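Local coordinates for protein CurF (Lyngbya majuscula, PDB 5DP2) that binds NADP and, as the enoyl reductase domain of the curacin A polyketide synthase, probably forms the cyclopropane ring of that natural product, at residues 9-14 and 113-118; 226-231 and 246-251; 85-90 and 101-106. All coordinates share one frame; numbering follows the deposited sequence. Where two conformers were deposited one is given.

Contacts 1 and 3 lie on the same side of the chain's centre; segment 113-118 of contact 1 and both segments of contact 3 belong to the GroES-like part. Contact 2 lies on the opposite side, in the nucleotide-binding Rossmann part. The centres of contacts 1 and 3 are 14 Å apart, and the two touch: Val117 CG1 meets Leu106 CD2 at 3.8 Å, and Phe116 CD1 meets Val89 CG2. Contact 2 is centred 44 Å from contact 1 and 41 Å from contact 3. The side chain of Phe113 in contact 1 is about 11 Å from the bound NADP. The side chain of Ile230 in contact 2 is about 12 Å from the bound NADP.

Contact 1 (9-14 and 113-118); sequences QPVQLR and FSSFVI
Pro10 opens the contact with its CG lying 4.2 Å from CE2 of Phe116, an oblique approach to the ring, while its CA rests against the hydroxyl of Ser115. At Val11 both backbone polar groups are used. Its N donates to Ser115 OG at 2.9 Å, a side-chain oxygen standing where a strand partner would offer a carbonyl, and its O accepts from Ser115 N. Ser115 OG reaches the amide because it lies anti to its own carbonyl carbon, beside the backbone N (chi1 -53°). A water also donates to Val11 O and accepts from Phe116 N. Gln12 runs extended, CG anti to the backbone N (chi1 179°), and its NE2 donates to Ser114 OG at 2.9 Å with the oxygen in the amide plane. The other end of that amide, OE1, accepts from Arg14 NH1 and from Arg69, so the flat group is gripped at both ends; Ser114 OG has a second partner in Asn111 O. An alanine in place of this glutamine would probably leave Ser114 OG without its amide donor and Arg14 NH1 and Arg69 without a shared acceptor. Leu13 N makes a nearly straight bond to Phe113 O, 2.9 Å long with 179° at the hydrogen. The two side chains lie side by side: Leu13 CB meets Phe113 CB at 3.6 Å, and Leu13 CD2 sits over the face of the Phe113 ring, 4.2 Å from its centroid, a CH-pi contact. Val321 and Phe325 of helix 321-329 also touch Leu13. With Gln12 and Ser114 forming a single beta bridge, the arrangement joins the two-stranded antiparallel sheet of 11-14 and 25-28 to the approach of strand 116-119, in the GroES-like part of this medium-chain reductase fold.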
ATOM      1  N   GLN A   9      26.423  10.263  -0.209  1.00 19.65           N
ATOM      2  CA  GLN A   9      27.155   9.098   0.310  1.00 15.94           C
ATOM      3  C   GLN A   9      26.209   7.910   0.249  1.00 12.78           C
ATOM      4  O   GLN A   9      25.153   7.969   0.893  1.00 15.59           O
ATOM      5  CB  GLN A   9      27.601   9.314   1.769  1.00 20.41           C
ATOM      6  CG  GLN A   9      28.309  10.633   2.026  1.00 22.74           C
ATOM      7  CD  GLN A   9      28.009  11.269   3.385  1.00 22.47           C
ATOM      8  OE1 GLN A   9      27.083  10.888   4.111  1.00 26.34           O
ATOM      9  NE2 GLN A   9      28.793  12.279   3.718  1.00 23.14           N
ATOM     10  N   PRO A  10      26.505   6.859  -0.587  1.00 10.59           N
ATOM     11  CA  PRO A  10      25.474   5.798  -0.734  1.00  8.26           C
ATOM     12  C   PRO A  10      25.254   5.048   0.568  1.00  7.14           C
ATOM     13  O   PRO A  10      26.209   4.584   1.223  1.00  7.86           O
ATOM     14  CB  PRO A  10      26.038   4.896  -1.813  1.00 11.80           C
ATOM     15  CG  PRO A  10      27.001   5.783  -2.575  1.00 14.10           C
ATOM     16  CD  PRO A  10      27.592   6.693  -1.554  1.00 12.88           C
ATOM     17  N   VAL A  11      23.971   4.909   0.904  1.00  6.19           N
ATOM     18  CA  VAL A  11      23.541   4.183   2.096  1.00  5.79           C
ATOM     19  C   VAL A  11      22.308   3.327   1.767  1.00  5.37           C
ATOM     20  O   VAL A  11      21.672   3.477   0.711  1.00  6.06           O
ATOM     21  CB  VAL A  11      23.247   5.129   3.287  1.00  6.43           C
ATOM     22  CG1 VAL A  11      24.513   5.754   3.828  1.00  7.81           C
ATOM     23  CG2 VAL A  11      22.230   6.199   2.909  1.00  7.03           C
ATOM     24  N   GLN A  12      21.965   2.449   2.700  1.00  5.37           N
ATOM     25  CA  GLN A  12      20.773   1.602   2.604  1.00  5.23           C
ATOM     26  C   GLN A  12      20.228   1.382   4.014  1.00  5.29           C
ATOM     27  O   GLN A  12      21.007   1.130   4.944  1.00  6.02           O
ATOM     28  CB  GLN A  12      21.089   0.266   1.937  1.00  5.38           C
ATOM     29  CG  GLN A  12      19.883  -0.662   1.837  1.00  5.31           C
ATOM     30  CD  GLN A  12      20.203  -1.865   0.978  1.00  5.41           C
ATOM     31  OE1 GLN A  12      20.795  -2.846   1.451  1.00  6.16           O
ATOM     32  NE2 GLN A  12      19.847  -1.787  -0.291  1.00  5.86           N
ATOM     33  N   LEU A  13      18.909   1.461   4.166  1.00  5.24           N
ATOM     34  CA  LEU A  13      18.284   1.283   5.486  1.00  5.50           C
ATOM     35  C   LEU A  13      18.303  -0.202   5.848  1.00  5.53           C
ATOM     36  O   LEU A  13      17.868  -1.060   5.086  1.00  5.75           O
ATOM     37  CB  LEU A  13      16.842   1.810   5.420  1.00  5.35           C
ATOM     38  CG  LEU A  13      16.143   1.951   6.774  1.00  6.26           C
ATOM     39  CD1 LEU A  13      16.791   3.016   7.614  1.00  7.62           C
ATOM     40  CD2 LEU A  13      14.670   2.288   6.521  1.00  6.54           C
ATOM     41  N   ARG A  14      18.810  -0.494   7.060  1.00  5.84           N
ATOM     42  CA  ARG A  14      18.987  -1.858   7.518  1.00  6.26           C
ATOM     43  C   ARG A  14      18.710  -1.941   9.012  1.00  6.66           C
ATOM     44  O   ARG A  14      18.622  -0.919   9.693  1.00  7.94           O
ATOM     45  CB  ARG A  14      20.426  -2.343   7.216  1.00  6.46           C
ATOM     46  CG  ARG A  14      20.799  -2.341   5.735  1.00  6.30           C
ATOM     47  CD  ARG A  14      20.121  -3.437   4.931  1.00  6.18           C
ATOM     48  NE  ARG A  14      20.833  -4.725   5.077  1.00  6.67           N
ATOM     49  CZ  ARG A  14      21.951  -5.010   4.400  1.00  6.84           C
ATOM     50  NH1 ARG A  14      22.392  -4.230   3.436  1.00  7.07           N
ATOM     51  NH2 ARG A  14      22.631  -6.115   4.689  1.00  7.98           N
ATOM     52  N   PHE A 113      14.351   2.128   0.185  1.00  4.50           N
ATOM     53  CA  PHE A 113      15.078   2.900   1.201  1.00  4.89           C
ATOM     54  C   PHE A 113      16.588   2.662   1.014  1.00  4.97           C
ATOM     55  O   PHE A 113      17.253   1.997   1.817  1.00  5.44           O
ATOM     56  CB  PHE A 113      14.623   2.547   2.624  1.00  5.29           C
ATOM     57  CG  PHE A 113      13.323   3.176   3.058  1.00  5.11           C
ATOM     58  CD1 PHE A 113      13.308   4.480   3.509  1.00  6.75           C
ATOM     59  CD2 PHE A 113      12.138   2.465   3.101  1.00  5.66           C
ATOM     60  CE1 PHE A 113      12.115   5.082   3.950  1.00  8.23           C
ATOM     61  CE2 PHE A 113      10.948   3.049   3.562  1.00  6.69           C
ATOM     62  CZ  PHE A 113      10.952   4.365   3.961  1.00  7.48           C
ATOM     63  N   SER A 114      17.113   3.249  -0.066  1.00  5.34           N
ATOM     64  CA  SER A 114      18.512   3.187  -0.478  1.00  5.55           C
ATOM     65  C   SER A 114      18.791   4.451  -1.269  1.00  5.37           C
ATOM     66  O   SER A 114      17.904   4.971  -1.941  1.00  6.39           O
ATOM     67  CB  SER A 114      18.786   2.004  -1.411  1.00  6.06           C
ATOM     68  OG  SER A 114      18.485   0.752  -0.827  1.00  6.42           O
ATOM     69  N   SER A 115      20.041   4.904  -1.281  1.00  5.45           N
ATOM     70  CA  SER A 115      20.370   6.060  -2.101  1.00  5.71           C
ATOM     71  C   SER A 115      20.156   5.775  -3.591  1.00  5.46           C
ATOM     72  O   SER A 115      19.648   6.636  -4.338  1.00  5.85           O
ATOM     73  CB  SER A 115      21.822   6.463  -1.871  1.00  6.45           C
ATOM     74  OG  SER A 115      22.115   6.640  -0.494  1.00  6.98           O
ATOM     75  N   PHE A 116      20.575   4.586  -4.023  1.00  5.64           N
ATOM     76  CA  PHE A 116      20.493   4.161  -5.413  1.00  6.34           C
ATOM     77  C   PHE A 116      19.915   2.751  -5.454  1.00  6.34           C
ATOM     78  O   PHE A 116      20.244   1.937  -4.585  1.00  8.25           O
ATOM     79  CB  PHE A 116      21.858   4.155  -6.095  1.00  7.42           C
ATOM     80  CG  PHE A 116      22.505   5.525  -6.127  1.00  7.59           C
ATOM     81  CD1 PHE A 116      22.214   6.438  -7.135  1.00  7.50           C
ATOM     82  CD2 PHE A 116      23.383   5.912  -5.129  1.00  8.65           C
ATOM     83  CE1 PHE A 116      22.773   7.701  -7.129  1.00  8.17           C
ATOM     84  CE2 PHE A 116      23.938   7.167  -5.121  1.00  9.62           C
ATOM     85  CZ  PHE A 116      23.640   8.065  -6.122  1.00  9.53           C
ATOM     86  N   VAL A 117      19.057   2.483  -6.445  1.00  5.89           N
ATOM     87  CA  VAL A 117      18.508   1.159  -6.693  1.00  5.66           C
ATOM     88  C   VAL A 117      18.869   0.756  -8.116  1.00  5.66           C
ATOM     89  O   VAL A 117      18.608   1.509  -9.042  1.00  7.02           O
ATOM     90  CB  VAL A 117      16.978   1.138  -6.493  1.00  6.29           C
ATOM     91  CG1 VAL A 117      16.367  -0.170  -7.002  1.00  7.59           C
ATOM     92  CG2 VAL A 117      16.619   1.323  -5.024  1.00  7.73           C
ATOM     93  N   ILE A 118      19.422  -0.452  -8.266  1.00  6.46           N
ATOM     94  CA  ILE A 118      19.649  -1.030  -9.605  1.00  7.37           C
ATOM     95  C   ILE A 118      18.589  -2.088  -9.823  1.00  7.85           C
ATOM     96  O   ILE A 118      18.459  -3.021  -9.054  1.00 11.23           O
ATOM     97  CB  ILE A 118      21.094  -1.528  -9.772  1.00 10.34           C
ATOM     98  CG1 ILE A 118      22.047  -0.317  -9.673  1.00 12.11           C
ATOM     99  CG2 ILE A 118      21.272  -2.223 -11.098  1.00 11.83           C
ATOM    100  CD1 ILE A 118      23.523  -0.641  -9.816  1.00 14.36           C
TER
HETATM  101  O   HOH W   1      22.580   2.963  -2.179  1.00  9.33           O
HETATM  102  O   HOH W   2      16.532  -0.809   2.697  1.00  5.70           O

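Contact 2 (226-231 and 246-251); sequences GVDVIF and ILAPGG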
ATOM      1  N   GLY A 226     -27.303  -4.645   4.921  1.00 12.32           N
ATOM      2  CA  GLY A 226     -25.851  -4.808   4.883  1.00 11.31           C
ATOM      3  C   GLY A 226     -25.225  -4.094   3.700  1.00  9.36           C
ATOM      4  O   GLY A 226     -25.860  -3.288   3.009  1.00 12.39           O
ATOM      5  N   VAL A 227     -23.959  -4.406   3.456  1.00  7.63           N
ATOM      6  CA  VAL A 227     -23.169  -3.761   2.411  1.00  7.18           C
ATOM      7  C   VAL A 227     -22.771  -4.780   1.337  1.00  6.74           C
ATOM      8  O   VAL A 227     -22.633  -5.996   1.570  1.00  8.46           O
ATOM      9  CB  VAL A 227     -21.926  -3.052   2.980  1.00  7.72           C
ATOM     10  CG1 VAL A 227     -22.338  -1.857   3.830  1.00  8.52           C
ATOM     11  CG2 VAL A 227     -21.033  -3.999   3.755  1.00  8.67           C
ATOM     12  N   ASP A 228     -22.589  -4.272   0.124  1.00  6.26           N
ATOM     13  CA  ASP A 228     -22.264  -5.128  -1.019  1.00  6.47           C
ATOM     14  C   ASP A 228     -20.792  -5.556  -1.086  1.00  5.82           C
ATOM     15  O   ASP A 228     -20.502  -6.639  -1.593  1.00  6.39           O
ATOM     16  CB  ASP A 228     -22.654  -4.435  -2.326  1.00  7.09           C
ATOM     17  CG  ASP A 228     -24.131  -4.074  -2.350  1.00  9.03           C
ATOM     18  OD1 ASP A 228     -24.946  -5.000  -2.258  1.00 14.88           O
ATOM     19  OD2 ASP A 228     -24.435  -2.860  -2.410  1.00 10.04           O
ATOM     20  N   VAL A 229     -19.900  -4.686  -0.612  1.00  5.54           N
ATOM     21  CA  VAL A 229     -18.461  -4.927  -0.667  1.00  5.35           C
ATOM     22  C   VAL A 229     -17.889  -4.434   0.655  1.00  5.00           C
ATOM     23  O   VAL A 229     -18.245  -3.348   1.129  1.00  5.82           O
ATOM     24  CB  VAL A 229     -17.803  -4.178  -1.847  1.00  5.66           C
ATOM     25  CG1 VAL A 229     -16.297  -4.405  -1.890  1.00  6.45           C
ATOM     26  CG2 VAL A 229     -18.430  -4.577  -3.177  1.00  6.61           C
ATOM     27  N   ILE A 230     -16.939  -5.212   1.203  1.00  4.89           N
ATOM     28  CA  ILE A 230     -16.125  -4.772   2.335  1.00  5.01           C
ATOM     29  C   ILE A 230     -14.660  -4.810   1.892  1.00  4.74           C
ATOM     30  O   ILE A 230     -14.208  -5.813   1.330  1.00  5.99           O
ATOM     31  CB  ILE A 230     -16.350  -5.654   3.582  1.00  5.54           C
ATOM     32  CG1 ILE A 230     -17.798  -5.533   4.057  1.00  6.51           C
ATOM     33  CG2 ILE A 230     -15.373  -5.264   4.677  1.00  6.82           C
ATOM     34  CD1 ILE A 230     -18.167  -6.469   5.187  1.00  7.27           C
ATOM     35  N   PHE A 231     -13.945  -3.722   2.169  1.00  4.74           N
ATOM     36  CA  PHE A 231     -12.500  -3.620   1.950  1.00  4.79           C
ATOM     37  C   PHE A 231     -11.866  -3.554   3.337  1.00  4.57           C
ATOM     38  O   PHE A 231     -11.923  -2.512   4.004  1.00  5.61           O
ATOM     39  CB  PHE A 231     -12.194  -2.374   1.115  1.00  5.60           C
ATOM     40  CG  PHE A 231     -10.740  -2.230   0.736  1.00  5.78           C
ATOM     41  CD1 PHE A 231     -10.249  -2.824  -0.415  1.00  7.54           C
ATOM     42  CD2 PHE A 231      -9.868  -1.472   1.489  1.00  7.46           C
ATOM     43  CE1 PHE A 231      -8.919  -2.690  -0.786  1.00  8.38           C
ATOM     44  CE2 PHE A 231      -8.542  -1.329   1.105  1.00  8.27           C
ATOM     45  CZ  PHE A 231      -8.070  -1.948  -0.023  1.00  8.09           C
ATOM     46  N   ILE A 246     -22.317  -8.672   8.167  1.00  7.32           N
ATOM     47  CA  ILE A 246     -22.960  -7.483   7.613  1.00  7.52           C
ATOM     48  C   ILE A 246     -22.846  -7.402   6.095  1.00  6.74           C
ATOM     49  O   ILE A 246     -23.259  -6.396   5.506  1.00  8.04           O
ATOM     50  CB  ILE A 246     -22.507  -6.186   8.281  1.00  8.36           C
ATOM     51  CG1 ILE A 246     -21.021  -5.938   8.095  1.00  8.75           C
ATOM     52  CG2 ILE A 246     -22.980  -6.166   9.724  1.00 11.53           C
ATOM     53  CD1 ILE A 246     -20.558  -4.606   8.600  1.00 11.01           C
ATOM     54  N   LEU A 247     -22.387  -8.472   5.436  1.00  6.65           N
ATOM     55  CA  LEU A 247     -22.458  -8.531   3.981  1.00  6.55           C
ATOM     56  C   LEU A 247     -23.895  -8.762   3.541  1.00  6.92           C
ATOM     57  O   LEU A 247     -24.584  -9.665   4.061  1.00  7.54           O
ATOM     58  CB  LEU A 247     -21.549  -9.640   3.446  1.00  7.04           C
ATOM     59  CG  LEU A 247     -20.085  -9.299   3.546  1.00  7.97           C
ATOM     60  CD1 LEU A 247     -19.226 -10.556   3.458  1.00  9.41           C
ATOM     61  CD2 LEU A 247     -19.658  -8.311   2.489  1.00  9.67           C
ATOM     62  N   ALA A 248     -24.328  -7.984   2.551  1.00  7.40           N
ATOM     63  CA  ALA A 248     -25.591  -8.219   1.852  1.00  8.47           C
ATOM     64  C   ALA A 248     -25.533  -9.571   1.141  1.00  7.78           C
ATOM     65  O   ALA A 248     -24.469 -10.179   0.990  1.00  7.18           O
ATOM     66  CB  ALA A 248     -25.790  -7.088   0.869  1.00  9.97           C
ATOM     67  N   PRO A 249     -26.692 -10.066   0.654  1.00  8.90           N
ATOM     68  CA  PRO A 249     -26.692 -11.288  -0.139  1.00  8.57           C
ATOM     69  C   PRO A 249     -25.682 -11.211  -1.281  1.00  7.99           C
ATOM     70  O   PRO A 249     -25.636 -10.218  -2.009  1.00  8.50           O
ATOM     71  CB  PRO A 249     -28.125 -11.380  -0.661  1.00 10.11           C
ATOM     72  CG  PRO A 249     -28.916 -10.541   0.243  1.00 13.50           C
ATOM     73  CD  PRO A 249     -28.048  -9.527   0.845  1.00 11.18           C
ATOM     74  N   GLY A 250     -24.849 -12.255  -1.415  1.00  7.75           N
ATOM     75  CA  GLY A 250     -23.859 -12.283  -2.471  1.00  7.72           C
ATOM     76  C   GLY A 250     -22.747 -11.254  -2.320  1.00  7.07           C
ATOM     77  O   GLY A 250     -22.029 -10.987  -3.294  1.00  7.86           O
ATOM     78  N   GLY A 251     -22.569 -10.698  -1.127  1.00  6.84           N
ATOM     79  CA  GLY A 251     -21.561  -9.660  -0.936  1.00  6.45           C
ATOM     80  C   GLY A 251     -20.144 -10.182  -1.156  1.00  6.00           C
ATOM     81  O   GLY A 251     -19.871 -11.379  -1.074  1.00  6.82           O
TER
HETATM   82  O   HOH W   3     -24.287  -7.666  -2.345  1.00 13.28           O
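The carbonyl oxygen of Val227 accepts the shortest bond across this contact, from Ala248 N at 2.8 Å; the donor stands above the carbonyl plane, 38° out of it. The CA of Leu247 approaches the same oxygen in a CA-H...O contact, and the methyl of Ala248 lies 3.4 Å from it. On its other side, the N of the same Val227 donates to Ile246 O at 2.9 Å, nearly along the C=O axis. The two bonds bracket Leu247, making one parallel bridge between Val227 and Leu247. Gly226 fits closely here: its CA is 3.1 Å from Ile246 O, and a CB would collide with that oxygen.

The bridge lies just ahead of the corner at Asp228, from which the chain runs on as a strand of the parallel Rossmann sheet and then returns through helix 239-245 toward the neighbouring strand 251-255, a right-handed beta-alpha-beta crossover of the kind that builds this fold. A type II turn from Ala248 to Gly251, closed by Gly251 N to Ala248 O, leads into that strand.

Apolar side chains meet beside the bridge. Ile230 brings CD1 to 3.6 Å from Leu247 CD2, and the two chains cross obliquely; Ile246 CG1 also touches this CD1. At the outer end a water donates to both Asp228 OD1, 2.7 Å away, and Pro249 O, while Asp228 OD2 accepts from Arg161 N.

Contact 3 (85-90 and 101-106); sequences VGTVVA and GDEVIL
A beta hairpin of the GroES-like domain is built here, strand 83-91 running antiparallel to strand 103-107, with the short segment axes 4.8 Å apart at closest and 127° between their directions. Gly86 and Val104 form the hydrogen-bonded pair, exchanging two bonds: Gly86 N to Val104 O, and Val104 N to Gly86 O at 2.9 Å. Val85 with Ile105 and Thr87 with Glu103 are the non-hydrogen-bonded pairs on either side. Toward the connection, Val88 N donates to Asp102 O and Gly101 N to Val88 O, each bond nearly straight at 173°. Gly101 has a positive phi, 99°, at which a CB would be jammed against the preceding carbonyl oxygen.

Val85 and Ile105 meet on one face, Val85 CG1 lying 3.9 Å from Ile105 CG1 in one of the two deposited conformers of Val85. On that face, too, a water spans Thr87 OG1 and Glu103 OE2, donating to the carboxylate from 2.8 Å, and Lys44 bonds to the same hydroxyl. The opposite face carries Val104, whose CG1 reaches Val88 CG2 at 4.1 Å. Val88 also lies alongside Asp102, CG2 near CB, and the carboxylate forms a salt bridge with Lys99.

Met133 of helix 133-136 packs over the Val85, Thr87 and Glu103 side, Leu124 of strand 124-126 meets Val104 and Leu106, and strand 39-48 pairs with the other edge of strand 83-91, where Val89 and Ala90 form a classic bulge opposite Glu40.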
ATOM      1  N   VAL A  85       9.972   6.586  -5.688  1.00  5.17           N
ATOM      2  CA  VAL A  85      10.110   7.386  -6.907  0.71  5.13           C
ATOM      3  C   VAL A  85      11.501   7.966  -6.976  1.00  5.06           C
ATOM      4  O   VAL A  85      12.140   8.221  -5.945  1.00  6.46           O
ATOM      5  CB  VAL A  85       9.071   8.544  -6.984  0.71  6.22           C
ATOM      6  CG1 VAL A  85       7.647   8.017  -7.014  0.71  6.95           C
ATOM      7  CG2 VAL A  85       9.257   9.523  -5.847  0.71  6.91           C
ATOM      8  N   GLY A  86      11.994   8.162  -8.197  1.00  5.45           N
ATOM      9  CA  GLY A  86      13.287   8.802  -8.348  1.00  5.91           C
ATOM     10  C   GLY A  86      13.616   9.070  -9.790  1.00  5.85           C
ATOM     11  O   GLY A  86      12.733   9.118 -10.664  1.00  6.40           O
ATOM     12  N   THR A  87      14.905   9.288 -10.028  1.00  6.20           N
ATOM     13  CA  THR A  87      15.405   9.738 -11.324  1.00  6.62           C
ATOM     14  C   THR A  87      16.436   8.755 -11.842  1.00  6.03           C
ATOM     15  O   THR A  87      17.350   8.359 -11.110  1.00  6.62           O
ATOM     16  CB  THR A  87      16.069  11.116 -11.185  1.00  8.79           C
ATOM     17  OG1 THR A  87      15.139  12.009 -10.543  1.00 11.90           O
ATOM     18  CG2 THR A  87      16.514  11.681 -12.527  1.00 10.33           C
ATOM     19  N   VAL A  88      16.301   8.339 -13.103  1.00  6.38           N
ATOM     20  CA  VAL A  88      17.312   7.457 -13.710  1.00  6.28           C
ATOM     21  C   VAL A  88      18.638   8.229 -13.832  1.00  6.42           C
ATOM     22  O   VAL A  88      18.687   9.298 -14.451  1.00  7.70           O
ATOM     23  CB  VAL A  88      16.821   6.977 -15.087  1.00  6.90           C
ATOM     24  CG1 VAL A  88      17.910   6.166 -15.801  1.00  7.57           C
ATOM     25  CG2 VAL A  88      15.564   6.142 -14.940  1.00  7.24           C
ATOM     26  N   VAL A  89      19.703   7.664 -13.255  1.00  6.29           N
ATOM     27  CA  VAL A  89      21.020   8.304 -13.284  1.00  6.79           C
ATOM     28  C   VAL A  89      22.056   7.552 -14.104  1.00  6.55           C
ATOM     29  O   VAL A  89      23.064   8.154 -14.479  1.00  8.27           O
ATOM     30  CB  VAL A  89      21.558   8.609 -11.875  1.00  8.14           C
ATOM     31  CG1 VAL A  89      20.727   9.714 -11.221  1.00  9.30           C
ATOM     32  CG2 VAL A  89      21.653   7.355 -11.021  1.00  8.21           C
ATOM     33  N   ALA A  90      21.839   6.274 -14.378  1.00  6.42           N
ATOM     34  CA  ALA A  90      22.758   5.503 -15.245  1.00  7.36           C
ATOM     35  C   ALA A  90      21.942   4.374 -15.834  1.00  7.16           C
ATOM     36  O   ALA A  90      21.058   3.826 -15.177  1.00  7.57           O
ATOM     37  CB  ALA A  90      23.963   4.983 -14.458  1.00  8.31           C
ATOM     38  N   GLY A 101      17.891  10.798 -16.733  1.00  8.17           N
ATOM     39  CA  GLY A 101      17.011  11.919 -16.485  1.00  8.96           C
ATOM     40  C   GLY A 101      15.538  11.555 -16.429  1.00  8.20           C
ATOM     41  O   GLY A 101      14.727  12.363 -15.963  1.00  9.64           O
ATOM     42  N   ASP A 102      15.156  10.366 -16.891  1.00  8.13           N
ATOM     43  CA  ASP A 102      13.767   9.960 -16.803  1.00  7.59           C
ATOM     44  C   ASP A 102      13.341   9.856 -15.331  1.00  7.09           C
ATOM     45  O   ASP A 102      14.074   9.348 -14.498  1.00  8.47           O
ATOM     46  CB  ASP A 102      13.560   8.624 -17.498  1.00  7.93           C
ATOM     47  CG  ASP A 102      13.628   8.662 -19.031  1.00  8.65           C
ATOM     48  OD1 ASP A 102      13.522   9.757 -19.631  1.00 10.72           O
ATOM     49  OD2 ASP A 102      13.712   7.552 -19.624  1.00  9.25           O
ATOM     50  N   GLU A 103      12.114  10.279 -15.053  1.00  7.30           N
ATOM     51  CA  GLU A 103      11.541  10.213 -13.702  1.00  7.47           C
ATOM     52  C   GLU A 103      10.586   9.026 -13.636  1.00  6.83           C
ATOM     53  O   GLU A 103       9.717   8.842 -14.505  1.00  8.50           O
ATOM     54  CB  GLU A 103      10.841  11.521 -13.356  1.00  9.83           C
ATOM     55  CG  GLU A 103      11.805  12.700 -13.324  1.00 13.30           C
ATOM     56  CD  GLU A 103      11.164  14.004 -12.933  1.00 19.80           C
ATOM     57  OE1 GLU A 103       9.929  14.094 -13.035  1.00 30.56           O
ATOM     58  OE2 GLU A 103      11.911  14.903 -12.517  1.00 29.55           O
ATOM     59  N   VAL A 104      10.761   8.200 -12.592  1.00  6.13           N
ATOM     60  CA  VAL A 104      10.106   6.914 -12.526  1.00  6.03           C
ATOM     61  C   VAL A 104       9.511   6.612 -11.140  1.00  5.75           C
ATOM     62  O   VAL A 104      10.006   7.076 -10.105  1.00  6.83           O
ATOM     63  CB  VAL A 104      11.089   5.773 -12.916  1.00  6.41           C
ATOM     64  CG1 VAL A 104      11.462   5.911 -14.392  1.00  7.91           C
ATOM     65  CG2 VAL A 104      12.329   5.743 -12.036  1.00  7.38           C
ATOM     66  N   ILE A 105       8.456   5.814 -11.183  1.00  5.70           N
ATOM     67  CA  ILE A 105       7.949   5.066 -10.034  1.00  5.39           C
ATOM     68  C   ILE A 105       8.597   3.689 -10.081  1.00  5.23           C
ATOM     69  O   ILE A 105       8.633   3.033 -11.132  1.00  6.45           O
ATOM     70  CB  ILE A 105       6.403   4.949 -10.093  1.00  6.56           C
ATOM     71  CG1 ILE A 105       5.727   6.316  -9.924  1.00  8.36           C
ATOM     72  CG2 ILE A 105       5.888   3.919  -9.080  1.00  7.44           C
ATOM     73  CD1 ILE A 105       4.273   6.329 -10.305  1.00 10.75           C
ATOM     74  N   LEU A 106       9.103   3.226  -8.920  1.00  5.08           N
ATOM     75  CA  LEU A 106       9.663   1.879  -8.800  1.00  5.16           C
ATOM     76  C   LEU A 106       8.570   0.938  -8.307  1.00  5.07           C
ATOM     77  O   LEU A 106       8.005   1.137  -7.215  1.00  6.09           O
ATOM     78  CB  LEU A 106      10.863   1.857  -7.868  1.00  5.79           C
ATOM     79  CG  LEU A 106      12.062   2.725  -8.288  1.00  6.28           C
ATOM     80  CD1 LEU A 106      11.978   4.137  -7.746  1.00  7.04           C
ATOM     81  CD2 LEU A 106      13.370   2.047  -7.851  1.00  7.75           C
TER
HETATM   82  O   HOH W   4      14.558  14.370 -11.661  1.00 31.43           O